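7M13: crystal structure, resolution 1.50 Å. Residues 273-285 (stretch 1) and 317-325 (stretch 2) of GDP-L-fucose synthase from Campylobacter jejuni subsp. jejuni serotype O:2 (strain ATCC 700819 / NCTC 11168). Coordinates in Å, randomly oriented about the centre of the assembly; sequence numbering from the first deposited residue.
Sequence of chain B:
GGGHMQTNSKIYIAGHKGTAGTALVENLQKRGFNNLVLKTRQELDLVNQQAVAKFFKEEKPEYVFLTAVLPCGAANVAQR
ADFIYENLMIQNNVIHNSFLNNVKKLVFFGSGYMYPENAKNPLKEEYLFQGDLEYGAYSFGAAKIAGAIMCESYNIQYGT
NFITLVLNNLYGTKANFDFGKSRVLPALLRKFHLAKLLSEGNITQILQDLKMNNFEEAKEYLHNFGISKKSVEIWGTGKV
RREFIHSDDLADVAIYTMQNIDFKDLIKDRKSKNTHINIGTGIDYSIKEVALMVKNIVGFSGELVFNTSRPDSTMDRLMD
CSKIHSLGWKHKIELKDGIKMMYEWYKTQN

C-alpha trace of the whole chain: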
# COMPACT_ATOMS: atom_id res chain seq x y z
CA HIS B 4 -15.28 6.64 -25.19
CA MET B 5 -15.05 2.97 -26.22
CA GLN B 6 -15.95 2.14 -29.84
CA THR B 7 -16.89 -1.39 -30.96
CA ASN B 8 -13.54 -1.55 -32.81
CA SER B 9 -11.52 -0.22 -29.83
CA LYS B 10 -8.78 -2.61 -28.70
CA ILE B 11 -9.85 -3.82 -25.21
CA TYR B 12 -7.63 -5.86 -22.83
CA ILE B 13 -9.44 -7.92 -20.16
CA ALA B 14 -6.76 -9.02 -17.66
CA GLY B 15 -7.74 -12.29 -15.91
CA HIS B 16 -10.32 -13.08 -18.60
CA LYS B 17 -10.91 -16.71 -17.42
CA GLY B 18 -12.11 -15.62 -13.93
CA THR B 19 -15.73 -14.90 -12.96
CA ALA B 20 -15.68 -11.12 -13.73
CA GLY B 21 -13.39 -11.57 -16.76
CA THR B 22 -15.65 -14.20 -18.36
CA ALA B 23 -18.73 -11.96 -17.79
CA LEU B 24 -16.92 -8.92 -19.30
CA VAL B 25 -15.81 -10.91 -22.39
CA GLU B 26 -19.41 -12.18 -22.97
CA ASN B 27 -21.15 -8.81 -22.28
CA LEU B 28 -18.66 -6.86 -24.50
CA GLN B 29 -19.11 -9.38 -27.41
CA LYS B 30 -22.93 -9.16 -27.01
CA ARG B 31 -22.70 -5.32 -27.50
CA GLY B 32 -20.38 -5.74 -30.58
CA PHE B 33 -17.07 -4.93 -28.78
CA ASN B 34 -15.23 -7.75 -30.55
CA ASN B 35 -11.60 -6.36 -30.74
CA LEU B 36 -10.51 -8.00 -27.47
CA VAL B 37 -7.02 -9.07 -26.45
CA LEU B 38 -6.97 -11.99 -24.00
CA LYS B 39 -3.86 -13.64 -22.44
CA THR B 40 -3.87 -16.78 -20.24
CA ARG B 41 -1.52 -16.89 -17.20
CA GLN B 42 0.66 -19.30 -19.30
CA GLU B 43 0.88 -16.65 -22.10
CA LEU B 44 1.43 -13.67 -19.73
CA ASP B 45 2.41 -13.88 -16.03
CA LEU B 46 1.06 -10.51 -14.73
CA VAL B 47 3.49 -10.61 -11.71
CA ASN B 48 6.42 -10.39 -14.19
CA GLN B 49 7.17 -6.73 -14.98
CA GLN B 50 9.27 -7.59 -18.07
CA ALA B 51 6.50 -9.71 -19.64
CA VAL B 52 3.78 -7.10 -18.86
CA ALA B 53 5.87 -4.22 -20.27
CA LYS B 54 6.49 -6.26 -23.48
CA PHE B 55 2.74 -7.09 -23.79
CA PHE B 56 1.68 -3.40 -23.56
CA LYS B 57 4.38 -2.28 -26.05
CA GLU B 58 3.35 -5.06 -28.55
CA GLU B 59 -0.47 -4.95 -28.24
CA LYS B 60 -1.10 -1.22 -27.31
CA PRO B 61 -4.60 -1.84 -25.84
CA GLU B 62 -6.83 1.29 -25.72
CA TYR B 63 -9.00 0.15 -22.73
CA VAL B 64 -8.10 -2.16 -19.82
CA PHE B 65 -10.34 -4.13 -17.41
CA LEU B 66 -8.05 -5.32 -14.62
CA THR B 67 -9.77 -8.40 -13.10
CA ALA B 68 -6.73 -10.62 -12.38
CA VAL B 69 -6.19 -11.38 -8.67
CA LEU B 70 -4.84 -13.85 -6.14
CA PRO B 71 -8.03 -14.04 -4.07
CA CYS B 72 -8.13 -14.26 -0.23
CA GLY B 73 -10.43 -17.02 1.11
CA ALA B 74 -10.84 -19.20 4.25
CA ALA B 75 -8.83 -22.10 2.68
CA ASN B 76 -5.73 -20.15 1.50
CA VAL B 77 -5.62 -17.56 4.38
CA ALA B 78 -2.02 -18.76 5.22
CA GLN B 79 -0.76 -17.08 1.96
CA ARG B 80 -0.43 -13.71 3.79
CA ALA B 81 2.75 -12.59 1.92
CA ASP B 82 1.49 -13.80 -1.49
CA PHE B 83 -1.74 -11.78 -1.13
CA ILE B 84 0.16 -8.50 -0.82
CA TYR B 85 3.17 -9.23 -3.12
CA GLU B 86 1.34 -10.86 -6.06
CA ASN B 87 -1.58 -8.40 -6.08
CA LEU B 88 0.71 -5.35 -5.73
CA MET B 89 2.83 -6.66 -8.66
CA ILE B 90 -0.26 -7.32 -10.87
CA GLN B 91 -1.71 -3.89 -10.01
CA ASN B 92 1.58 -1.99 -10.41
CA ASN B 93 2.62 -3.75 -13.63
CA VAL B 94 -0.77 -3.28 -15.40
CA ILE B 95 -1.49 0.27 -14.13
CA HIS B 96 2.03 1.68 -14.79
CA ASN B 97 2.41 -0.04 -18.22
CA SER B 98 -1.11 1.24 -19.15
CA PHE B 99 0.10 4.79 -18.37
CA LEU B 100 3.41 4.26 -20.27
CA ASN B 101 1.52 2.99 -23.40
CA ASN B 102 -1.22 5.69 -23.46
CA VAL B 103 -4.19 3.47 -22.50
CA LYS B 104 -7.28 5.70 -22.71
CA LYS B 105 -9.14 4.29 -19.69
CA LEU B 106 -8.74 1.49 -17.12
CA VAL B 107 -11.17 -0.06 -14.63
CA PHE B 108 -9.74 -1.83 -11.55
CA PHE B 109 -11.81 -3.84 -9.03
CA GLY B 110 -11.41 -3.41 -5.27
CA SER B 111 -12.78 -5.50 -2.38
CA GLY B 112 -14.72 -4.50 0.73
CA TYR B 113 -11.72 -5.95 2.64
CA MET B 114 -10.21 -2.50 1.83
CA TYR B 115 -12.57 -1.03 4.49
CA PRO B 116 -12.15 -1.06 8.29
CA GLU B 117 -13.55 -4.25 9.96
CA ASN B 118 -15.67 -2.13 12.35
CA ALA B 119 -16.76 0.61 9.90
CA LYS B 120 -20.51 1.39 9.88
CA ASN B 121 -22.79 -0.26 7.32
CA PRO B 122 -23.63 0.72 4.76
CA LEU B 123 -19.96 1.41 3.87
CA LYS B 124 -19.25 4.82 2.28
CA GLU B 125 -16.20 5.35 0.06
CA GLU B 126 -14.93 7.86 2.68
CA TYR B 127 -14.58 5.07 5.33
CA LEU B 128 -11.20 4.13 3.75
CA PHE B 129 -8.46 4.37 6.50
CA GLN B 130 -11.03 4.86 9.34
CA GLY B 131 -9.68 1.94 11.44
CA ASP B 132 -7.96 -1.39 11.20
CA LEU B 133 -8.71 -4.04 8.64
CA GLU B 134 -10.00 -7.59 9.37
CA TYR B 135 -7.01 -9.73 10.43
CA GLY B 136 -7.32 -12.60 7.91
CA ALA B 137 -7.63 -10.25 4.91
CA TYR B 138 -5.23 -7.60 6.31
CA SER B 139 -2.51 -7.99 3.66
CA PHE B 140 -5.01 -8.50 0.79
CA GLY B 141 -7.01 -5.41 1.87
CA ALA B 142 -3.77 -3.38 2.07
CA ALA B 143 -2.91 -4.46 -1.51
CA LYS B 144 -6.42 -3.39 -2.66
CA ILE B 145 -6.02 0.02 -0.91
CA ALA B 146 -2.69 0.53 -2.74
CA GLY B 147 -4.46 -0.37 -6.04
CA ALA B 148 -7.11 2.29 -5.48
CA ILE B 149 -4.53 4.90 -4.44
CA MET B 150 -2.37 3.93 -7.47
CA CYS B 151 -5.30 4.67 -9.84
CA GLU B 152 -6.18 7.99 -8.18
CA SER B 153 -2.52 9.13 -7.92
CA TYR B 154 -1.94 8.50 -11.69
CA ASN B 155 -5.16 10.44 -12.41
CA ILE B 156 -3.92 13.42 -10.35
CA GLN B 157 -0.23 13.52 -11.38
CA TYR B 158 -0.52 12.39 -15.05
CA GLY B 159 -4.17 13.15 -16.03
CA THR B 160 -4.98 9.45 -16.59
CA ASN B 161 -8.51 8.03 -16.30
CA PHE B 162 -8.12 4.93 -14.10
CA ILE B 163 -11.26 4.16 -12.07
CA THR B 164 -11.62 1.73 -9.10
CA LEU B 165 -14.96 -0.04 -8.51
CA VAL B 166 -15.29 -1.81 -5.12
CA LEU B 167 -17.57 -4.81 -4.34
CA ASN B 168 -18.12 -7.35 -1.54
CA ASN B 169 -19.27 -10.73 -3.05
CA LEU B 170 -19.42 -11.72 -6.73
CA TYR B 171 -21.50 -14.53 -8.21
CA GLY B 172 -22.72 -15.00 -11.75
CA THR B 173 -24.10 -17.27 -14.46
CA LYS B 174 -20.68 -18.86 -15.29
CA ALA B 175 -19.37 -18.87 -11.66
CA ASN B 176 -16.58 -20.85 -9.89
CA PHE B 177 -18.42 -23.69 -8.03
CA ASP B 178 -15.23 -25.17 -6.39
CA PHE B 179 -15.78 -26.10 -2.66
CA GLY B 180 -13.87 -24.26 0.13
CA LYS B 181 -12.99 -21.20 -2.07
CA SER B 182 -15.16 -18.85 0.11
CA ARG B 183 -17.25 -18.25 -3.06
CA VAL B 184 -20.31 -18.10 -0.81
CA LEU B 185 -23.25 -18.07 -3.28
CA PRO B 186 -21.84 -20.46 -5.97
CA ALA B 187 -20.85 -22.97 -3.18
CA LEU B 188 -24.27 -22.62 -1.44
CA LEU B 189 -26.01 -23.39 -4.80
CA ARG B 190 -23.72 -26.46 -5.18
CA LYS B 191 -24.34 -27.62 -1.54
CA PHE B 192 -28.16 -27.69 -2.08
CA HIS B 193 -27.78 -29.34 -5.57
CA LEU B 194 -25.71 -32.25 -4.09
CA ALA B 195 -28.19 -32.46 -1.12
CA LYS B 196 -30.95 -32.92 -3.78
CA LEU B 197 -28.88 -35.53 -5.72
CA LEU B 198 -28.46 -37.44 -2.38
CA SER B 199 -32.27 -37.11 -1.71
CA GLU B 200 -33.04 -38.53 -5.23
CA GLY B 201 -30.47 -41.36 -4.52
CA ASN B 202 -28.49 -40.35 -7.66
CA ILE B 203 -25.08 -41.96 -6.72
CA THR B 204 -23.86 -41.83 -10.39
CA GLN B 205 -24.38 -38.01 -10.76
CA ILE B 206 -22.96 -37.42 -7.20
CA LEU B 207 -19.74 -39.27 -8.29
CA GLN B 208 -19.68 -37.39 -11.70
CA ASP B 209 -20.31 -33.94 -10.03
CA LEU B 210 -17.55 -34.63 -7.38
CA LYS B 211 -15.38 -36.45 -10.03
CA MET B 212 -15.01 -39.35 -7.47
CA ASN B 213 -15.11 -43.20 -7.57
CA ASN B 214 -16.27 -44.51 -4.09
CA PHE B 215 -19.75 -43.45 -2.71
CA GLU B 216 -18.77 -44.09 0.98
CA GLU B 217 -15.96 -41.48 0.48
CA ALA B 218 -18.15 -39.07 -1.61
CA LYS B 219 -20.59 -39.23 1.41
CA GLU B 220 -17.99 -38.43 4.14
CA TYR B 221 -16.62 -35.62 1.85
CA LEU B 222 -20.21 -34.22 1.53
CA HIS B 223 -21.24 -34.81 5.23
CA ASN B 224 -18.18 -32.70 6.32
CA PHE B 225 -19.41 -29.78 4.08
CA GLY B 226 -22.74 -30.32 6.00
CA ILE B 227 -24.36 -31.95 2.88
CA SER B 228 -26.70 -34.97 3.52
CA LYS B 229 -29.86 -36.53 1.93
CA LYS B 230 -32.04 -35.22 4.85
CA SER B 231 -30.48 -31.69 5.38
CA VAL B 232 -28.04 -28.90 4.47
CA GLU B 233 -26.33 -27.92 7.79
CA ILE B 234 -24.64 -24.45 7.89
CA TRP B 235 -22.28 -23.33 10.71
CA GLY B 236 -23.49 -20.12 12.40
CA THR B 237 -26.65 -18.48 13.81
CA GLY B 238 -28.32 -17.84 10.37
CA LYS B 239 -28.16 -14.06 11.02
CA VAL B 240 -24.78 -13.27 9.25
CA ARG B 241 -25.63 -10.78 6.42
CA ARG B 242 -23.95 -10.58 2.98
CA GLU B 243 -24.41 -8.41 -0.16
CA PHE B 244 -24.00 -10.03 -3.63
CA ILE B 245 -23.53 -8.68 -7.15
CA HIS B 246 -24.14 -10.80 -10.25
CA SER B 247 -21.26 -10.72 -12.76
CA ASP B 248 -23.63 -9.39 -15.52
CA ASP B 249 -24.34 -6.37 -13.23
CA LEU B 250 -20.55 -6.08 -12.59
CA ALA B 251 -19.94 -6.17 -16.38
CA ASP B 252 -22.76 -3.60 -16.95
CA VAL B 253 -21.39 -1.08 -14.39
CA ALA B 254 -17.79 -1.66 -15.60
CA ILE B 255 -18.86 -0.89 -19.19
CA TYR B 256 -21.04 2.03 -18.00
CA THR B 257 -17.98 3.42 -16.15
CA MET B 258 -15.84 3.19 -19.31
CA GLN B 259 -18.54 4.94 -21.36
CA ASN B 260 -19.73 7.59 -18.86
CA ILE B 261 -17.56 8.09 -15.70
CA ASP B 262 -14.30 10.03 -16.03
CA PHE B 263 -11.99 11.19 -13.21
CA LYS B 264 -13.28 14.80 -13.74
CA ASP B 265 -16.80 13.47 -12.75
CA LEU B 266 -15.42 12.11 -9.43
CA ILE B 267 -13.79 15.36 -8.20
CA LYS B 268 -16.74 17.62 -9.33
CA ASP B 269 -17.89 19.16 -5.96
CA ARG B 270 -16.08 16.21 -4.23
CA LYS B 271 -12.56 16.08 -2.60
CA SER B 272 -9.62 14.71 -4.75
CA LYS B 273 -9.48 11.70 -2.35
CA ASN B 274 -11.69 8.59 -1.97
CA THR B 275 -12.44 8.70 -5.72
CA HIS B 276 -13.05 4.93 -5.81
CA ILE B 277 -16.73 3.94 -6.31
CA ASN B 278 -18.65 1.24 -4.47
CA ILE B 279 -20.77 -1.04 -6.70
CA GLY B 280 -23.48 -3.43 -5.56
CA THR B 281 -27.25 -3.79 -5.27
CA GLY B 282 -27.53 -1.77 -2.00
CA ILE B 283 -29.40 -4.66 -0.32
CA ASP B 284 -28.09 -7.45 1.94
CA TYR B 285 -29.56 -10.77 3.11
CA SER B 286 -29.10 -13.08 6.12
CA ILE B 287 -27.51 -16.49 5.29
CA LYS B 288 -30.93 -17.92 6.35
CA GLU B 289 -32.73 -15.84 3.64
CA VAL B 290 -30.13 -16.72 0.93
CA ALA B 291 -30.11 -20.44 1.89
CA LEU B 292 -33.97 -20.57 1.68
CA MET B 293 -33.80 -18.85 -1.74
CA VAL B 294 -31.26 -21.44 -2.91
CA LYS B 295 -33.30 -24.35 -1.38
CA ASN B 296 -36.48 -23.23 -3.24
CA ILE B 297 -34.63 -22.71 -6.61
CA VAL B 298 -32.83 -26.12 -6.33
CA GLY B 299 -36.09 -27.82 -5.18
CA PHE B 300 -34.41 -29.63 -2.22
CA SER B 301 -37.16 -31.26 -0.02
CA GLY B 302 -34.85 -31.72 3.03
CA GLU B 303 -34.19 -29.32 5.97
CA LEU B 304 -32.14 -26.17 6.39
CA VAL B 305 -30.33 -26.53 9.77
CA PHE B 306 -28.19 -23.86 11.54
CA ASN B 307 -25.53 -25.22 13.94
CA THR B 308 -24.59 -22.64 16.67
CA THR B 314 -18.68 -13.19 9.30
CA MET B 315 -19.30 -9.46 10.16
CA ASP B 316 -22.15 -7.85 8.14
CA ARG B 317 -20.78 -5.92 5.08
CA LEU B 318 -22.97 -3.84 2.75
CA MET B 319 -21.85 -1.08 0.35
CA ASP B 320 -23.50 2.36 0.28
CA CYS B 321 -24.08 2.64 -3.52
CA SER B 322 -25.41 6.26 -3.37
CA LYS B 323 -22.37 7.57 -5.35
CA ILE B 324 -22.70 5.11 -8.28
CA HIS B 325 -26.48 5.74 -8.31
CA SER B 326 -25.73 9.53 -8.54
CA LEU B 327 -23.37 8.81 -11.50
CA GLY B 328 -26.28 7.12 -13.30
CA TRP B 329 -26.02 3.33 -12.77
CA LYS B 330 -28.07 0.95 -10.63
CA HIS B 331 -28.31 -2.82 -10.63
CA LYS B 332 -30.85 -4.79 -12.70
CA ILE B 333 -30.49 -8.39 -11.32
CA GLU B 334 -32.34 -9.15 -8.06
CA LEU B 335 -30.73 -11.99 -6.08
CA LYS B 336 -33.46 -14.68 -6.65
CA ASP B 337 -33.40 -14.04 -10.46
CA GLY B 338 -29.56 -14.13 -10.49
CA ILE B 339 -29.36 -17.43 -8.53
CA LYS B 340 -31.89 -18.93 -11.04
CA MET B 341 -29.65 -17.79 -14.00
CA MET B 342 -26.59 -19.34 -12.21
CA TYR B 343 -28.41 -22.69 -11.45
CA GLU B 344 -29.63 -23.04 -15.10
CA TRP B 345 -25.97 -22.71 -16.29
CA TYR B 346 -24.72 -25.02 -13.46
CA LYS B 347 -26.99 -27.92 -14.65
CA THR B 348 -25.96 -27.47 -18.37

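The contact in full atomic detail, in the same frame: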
# COMPACT_ATOMS: atom_id res chain seq x y z
N LYS B 273 -9.84 12.85 -3.21
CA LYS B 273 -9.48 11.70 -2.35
C LYS B 273 -10.72 10.83 -2.31
O LYS B 273 -11.83 11.37 -2.48
CB LYS B 273 -9.10 12.11 -0.93
CG LYS B 273 -8.47 11.02 -0.10
CD LYS B 273 -7.96 11.55 1.25
CE LYS B 273 -9.08 11.90 2.21
NZ LYS B 273 -8.58 12.04 3.60
N ASN B 274 -10.56 9.54 -2.06
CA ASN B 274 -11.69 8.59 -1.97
C ASN B 274 -12.50 8.68 -3.26
O ASN B 274 -13.76 8.72 -3.23
CB ASN B 274 -12.51 8.85 -0.71
CG ASN B 274 -11.70 8.58 0.54
OD1 ASN B 274 -10.96 7.61 0.62
ND2 ASN B 274 -11.86 9.44 1.54
N THR B 275 -11.81 8.66 -4.39
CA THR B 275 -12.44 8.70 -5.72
C THR B 275 -12.77 7.32 -6.27
O THR B 275 -13.23 7.25 -7.43
CB THR B 275 -11.61 9.51 -6.71
OG1 THR B 275 -10.31 8.94 -6.84
CG2 THR B 275 -11.55 10.96 -6.31
N HIS B 276 -12.51 6.26 -5.50
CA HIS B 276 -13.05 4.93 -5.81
C HIS B 276 -14.58 4.97 -5.70
O HIS B 276 -15.14 5.93 -5.10
CB HIS B 276 -12.45 3.87 -4.90
CG HIS B 276 -12.60 4.11 -3.45
ND1 HIS B 276 -11.85 5.03 -2.78
CD2 HIS B 276 -13.46 3.55 -2.56
CE1 HIS B 276 -12.23 5.03 -1.50
NE2 HIS B 276 -13.21 4.13 -1.35
N ILE B 277 -15.24 3.98 -6.29
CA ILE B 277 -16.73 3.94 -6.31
C ILE B 277 -17.17 2.57 -5.85
O ILE B 277 -16.83 1.57 -6.49
CB ILE B 277 -17.27 4.20 -7.72
CG1 ILE B 277 -16.57 5.34 -8.46
CG2 ILE B 277 -18.77 4.38 -7.67
CD1 ILE B 277 -16.91 5.41 -9.92
N ASN B 278 -18.05 2.53 -4.87
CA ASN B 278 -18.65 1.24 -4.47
C ASN B 278 -19.68 0.81 -5.53
O ASN B 278 -20.41 1.65 -6.05
CB ASN B 278 -19.38 1.36 -3.15
CG ASN B 278 -18.46 1.65 -2.00
OD1 ASN B 278 -17.27 1.33 -2.03
ND2 ASN B 278 -19.05 2.22 -0.94
N ILE B 279 -19.73 -0.48 -5.80
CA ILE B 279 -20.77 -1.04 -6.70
C ILE B 279 -21.45 -2.17 -5.93
O ILE B 279 -20.88 -2.72 -4.98
CB ILE B 279 -20.19 -1.48 -8.06
CG1 ILE B 279 -19.15 -2.58 -7.97
CG2 ILE B 279 -19.66 -0.26 -8.81
CD1 ILE B 279 -18.72 -3.16 -9.30
N GLY B 280 -22.67 -2.48 -6.33
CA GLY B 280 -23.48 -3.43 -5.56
C GLY B 280 -24.94 -3.19 -5.84
O GLY B 280 -25.28 -2.39 -6.68
N THR B 281 -25.79 -3.90 -5.11
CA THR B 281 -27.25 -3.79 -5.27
C THR B 281 -27.86 -2.94 -4.15
O THR B 281 -29.03 -2.60 -4.30
CB THR B 281 -27.90 -5.18 -5.30
OG1 THR B 281 -27.73 -5.77 -4.01
CG2 THR B 281 -27.33 -6.08 -6.37
N GLY B 282 -27.11 -2.66 -3.10
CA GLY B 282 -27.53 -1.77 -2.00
C GLY B 282 -28.34 -2.51 -0.97
O GLY B 282 -28.78 -1.89 0.01
N ILE B 283 -28.49 -3.82 -1.14
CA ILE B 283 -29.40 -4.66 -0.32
C ILE B 283 -28.60 -5.85 0.18
O ILE B 283 -27.84 -6.45 -0.64
CB ILE B 283 -30.61 -5.09 -1.17
CG1 ILE B 283 -31.37 -3.88 -1.71
CG2 ILE B 283 -31.51 -6.01 -0.36
CD1 ILE B 283 -31.96 -4.06 -3.10
N ASP B 284 -28.72 -6.22 1.45
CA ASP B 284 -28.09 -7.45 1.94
C ASP B 284 -29.16 -8.41 2.46
O ASP B 284 -30.34 -8.00 2.55
CB ASP B 284 -27.00 -7.18 2.98
CG ASP B 284 -27.43 -6.54 4.28
OD1 ASP B 284 -28.63 -6.27 4.44
OD2 ASP B 284 -26.52 -6.29 5.11
N TYR B 285 -28.71 -9.63 2.72
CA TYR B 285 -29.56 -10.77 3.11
C TYR B 285 -28.85 -11.55 4.21
O TYR B 285 -27.62 -11.72 4.16
CB TYR B 285 -29.83 -11.67 1.92
CG TYR B 285 -30.62 -11.04 0.80
CD1 TYR B 285 -31.98 -11.21 0.71
CD2 TYR B 285 -30.01 -10.29 -0.19
CE1 TYR B 285 -32.72 -10.68 -0.33
CE2 TYR B 285 -30.72 -9.73 -1.23
CZ TYR B 285 -32.09 -9.92 -1.30
OH TYR B 285 -32.82 -9.39 -2.33
N ARG B 317 -21.43 -6.89 5.98
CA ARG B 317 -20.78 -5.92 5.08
C ARG B 317 -21.77 -5.58 3.98
O ARG B 317 -22.23 -6.50 3.30
CB ARG B 317 -19.50 -6.44 4.39
CG ARG B 317 -18.46 -6.96 5.35
CD ARG B 317 -17.95 -5.77 6.14
NE ARG B 317 -16.69 -5.32 5.61
CZ ARG B 317 -15.94 -4.39 6.18
NH1 ARG B 317 -14.76 -4.12 5.66
NH2 ARG B 317 -16.38 -3.73 7.24
N LEU B 318 -22.05 -4.30 3.79
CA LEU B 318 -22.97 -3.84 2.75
C LEU B 318 -22.44 -2.51 2.25
O LEU B 318 -22.26 -1.61 3.11
CB LEU B 318 -24.36 -3.65 3.39
CG LEU B 318 -25.40 -2.94 2.53
CD1 LEU B 318 -25.66 -3.70 1.25
CD2 LEU B 318 -26.68 -2.73 3.32
N MET B 319 -22.27 -2.37 0.95
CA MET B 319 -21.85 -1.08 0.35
C MET B 319 -22.98 -0.06 0.38
O MET B 319 -24.11 -0.39 0.03
CB MET B 319 -21.41 -1.24 -1.09
CG MET B 319 -20.16 -2.07 -1.32
SD MET B 319 -18.82 -1.64 -0.20
CE MET B 319 -17.53 -2.57 -1.02
N ASP B 320 -22.66 1.20 0.64
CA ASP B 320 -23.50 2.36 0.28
C ASP B 320 -23.23 2.64 -1.19
O ASP B 320 -22.06 2.95 -1.50
CB ASP B 320 -23.16 3.54 1.18
CG ASP B 320 -24.11 4.71 1.01
OD1 ASP B 320 -24.65 4.87 -0.10
OD2 ASP B 320 -24.36 5.41 1.99
N CYS B 321 -24.21 2.43 -2.06
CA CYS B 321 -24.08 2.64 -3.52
C CYS B 321 -24.67 3.98 -3.94
O CYS B 321 -24.98 4.16 -5.13
CB CYS B 321 -24.70 1.47 -4.26
SG CYS B 321 -23.71 -0.04 -4.06
N SER B 322 -24.86 4.92 -3.02
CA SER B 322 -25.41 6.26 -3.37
C SER B 322 -24.56 6.94 -4.46
O SER B 322 -25.11 7.59 -5.37
CB SER B 322 -25.55 7.14 -2.15
OG SER B 322 -26.41 6.53 -1.19
N LYS B 323 -23.23 6.81 -4.42
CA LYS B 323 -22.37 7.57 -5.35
C LYS B 323 -22.54 6.99 -6.77
O LYS B 323 -22.73 7.75 -7.71
CB LYS B 323 -20.93 7.52 -4.85
CG LYS B 323 -19.91 8.20 -5.72
CD LYS B 323 -18.53 7.95 -5.09
CE LYS B 323 -17.39 8.70 -5.70
NZ LYS B 323 -16.23 8.51 -4.79
N ILE B 324 -22.50 5.66 -6.92
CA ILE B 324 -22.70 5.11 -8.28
C ILE B 324 -24.11 5.41 -8.75
O ILE B 324 -24.28 5.69 -9.93
CB ILE B 324 -22.33 3.62 -8.39
CG1 ILE B 324 -22.32 3.17 -9.86
CG2 ILE B 324 -23.19 2.72 -7.54
CD1 ILE B 324 -21.22 3.79 -10.73
N HIS B 325 -25.11 5.36 -7.88
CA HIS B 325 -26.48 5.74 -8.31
C HIS B 325 -26.48 7.18 -8.84
O HIS B 325 -27.10 7.41 -9.90
CB HIS B 325 -27.47 5.60 -7.17
CG HIS B 325 -27.68 4.20 -6.74
ND1 HIS B 325 -28.23 3.93 -5.52
CD2 HIS B 325 -27.41 3.01 -7.33
CE1 HIS B 325 -28.32 2.63 -5.37
NE2 HIS B 325 -27.83 2.03 -6.48
O HOH W 1 -21.37 3.98 -4.84
O HOH W 2 -27.52 -0.65 -7.37
O HOH W 3 -26.94 0.12 0.80
O HOH W 4 -24.05 -7.67 4.65

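Stretch 1 and stretch 2 lie side by side and are joined by side-chain hydrogen bonds, bridging waters and apolar packing; no direct hydrogen bond links one backbone to the other. They run in opposite senses: the CA of Ile-277 lies 6.4 Å from the CA of Ile-324, that of Asn-278 lies 5.7 Å from the CA of Cys-321, and that of Asp-284 lies 6.3 Å from the CA of Leu-318. Stretch 2 is extended up to Cys-321, the N-cap residue, and then turns into a helix whose first turn is marked by the bond from His-325 N to Cys-321 O (3.0 Å). Asp-320 steadies this turn within its own stretch, its OD1 accepting from Ser-322 N at 2.9 Å and from Ser-322 OG at 2.7 Å.

Lys-273 stays out of reach, so the contact begins with the loop at Asn-274 to His-276. Here Lys-323, fully extended with all four chi angles t, reaches from the helix and donates from NZ to His-276 O at 2.8 Å. Its NZ also lies 2.9 Å from Asn-274 O, but the angle is too poor for a hydrogen bond. A long aliphatic chain ending in an ammonium group suits this place, for it spans the gap and brings positive charge to buried carbonyl oxygens. The side chains of Thr-275 and His-276 start away from stretch 2, leaving the backbone to meet the lysine.

At Ile-277 the chemistry becomes apolar. Its CG2 packs 3.7 Å from Ile-324 CB, a snug fit between branched side chains. Asn-278 also points toward stretch 2, and its amide ND2 donates to Asp-320 O at 3.1 Å with a nearly straight angle of 168°, satisfying a carbonyl just before the helix. The backbone O of Asn-278 lies 2.8 Å from water 1, which can donate to it, and the same water accepts from Ile-324 N at 2.9 Å, serving an amide in the first turn of the helix. Ile-279 starts away, yet its CG2 still comes within 4.5 Å of Ile-324 CG1.

Gly-280 allows close approach. Its N lies 3.5 Å from Cys-321 SG, and a CB here would sit only 3.3 Å from that SG; its backbone angles alone also call for glycine. The amide N is buried without a partner, while Gly-280 O accepts from water 2 (2.9 Å), which is also hydrogen-bonded to His-325 NE2 (2.8 Å).

Thr-281 turns away, and Gly-282 follows with a positive phi, which favours glycine. Its O and Met-319 O are both acceptors, so they cannot pair directly; water 3 donates to each, at 2.8 and 3.0 Å respectively. Leu-318 CD1 rests 3.7 Å from Gly-282 C and equally far from Ile-283 N, covering the backbone while the Ile-283 side chain starts away. At Asp-284, OD2 lies 3.8 Å from Leu-318 CB and accepts from water 4 at 2.9 Å; this water also donates to Arg-317 O at 2.6 Å, closing the contact.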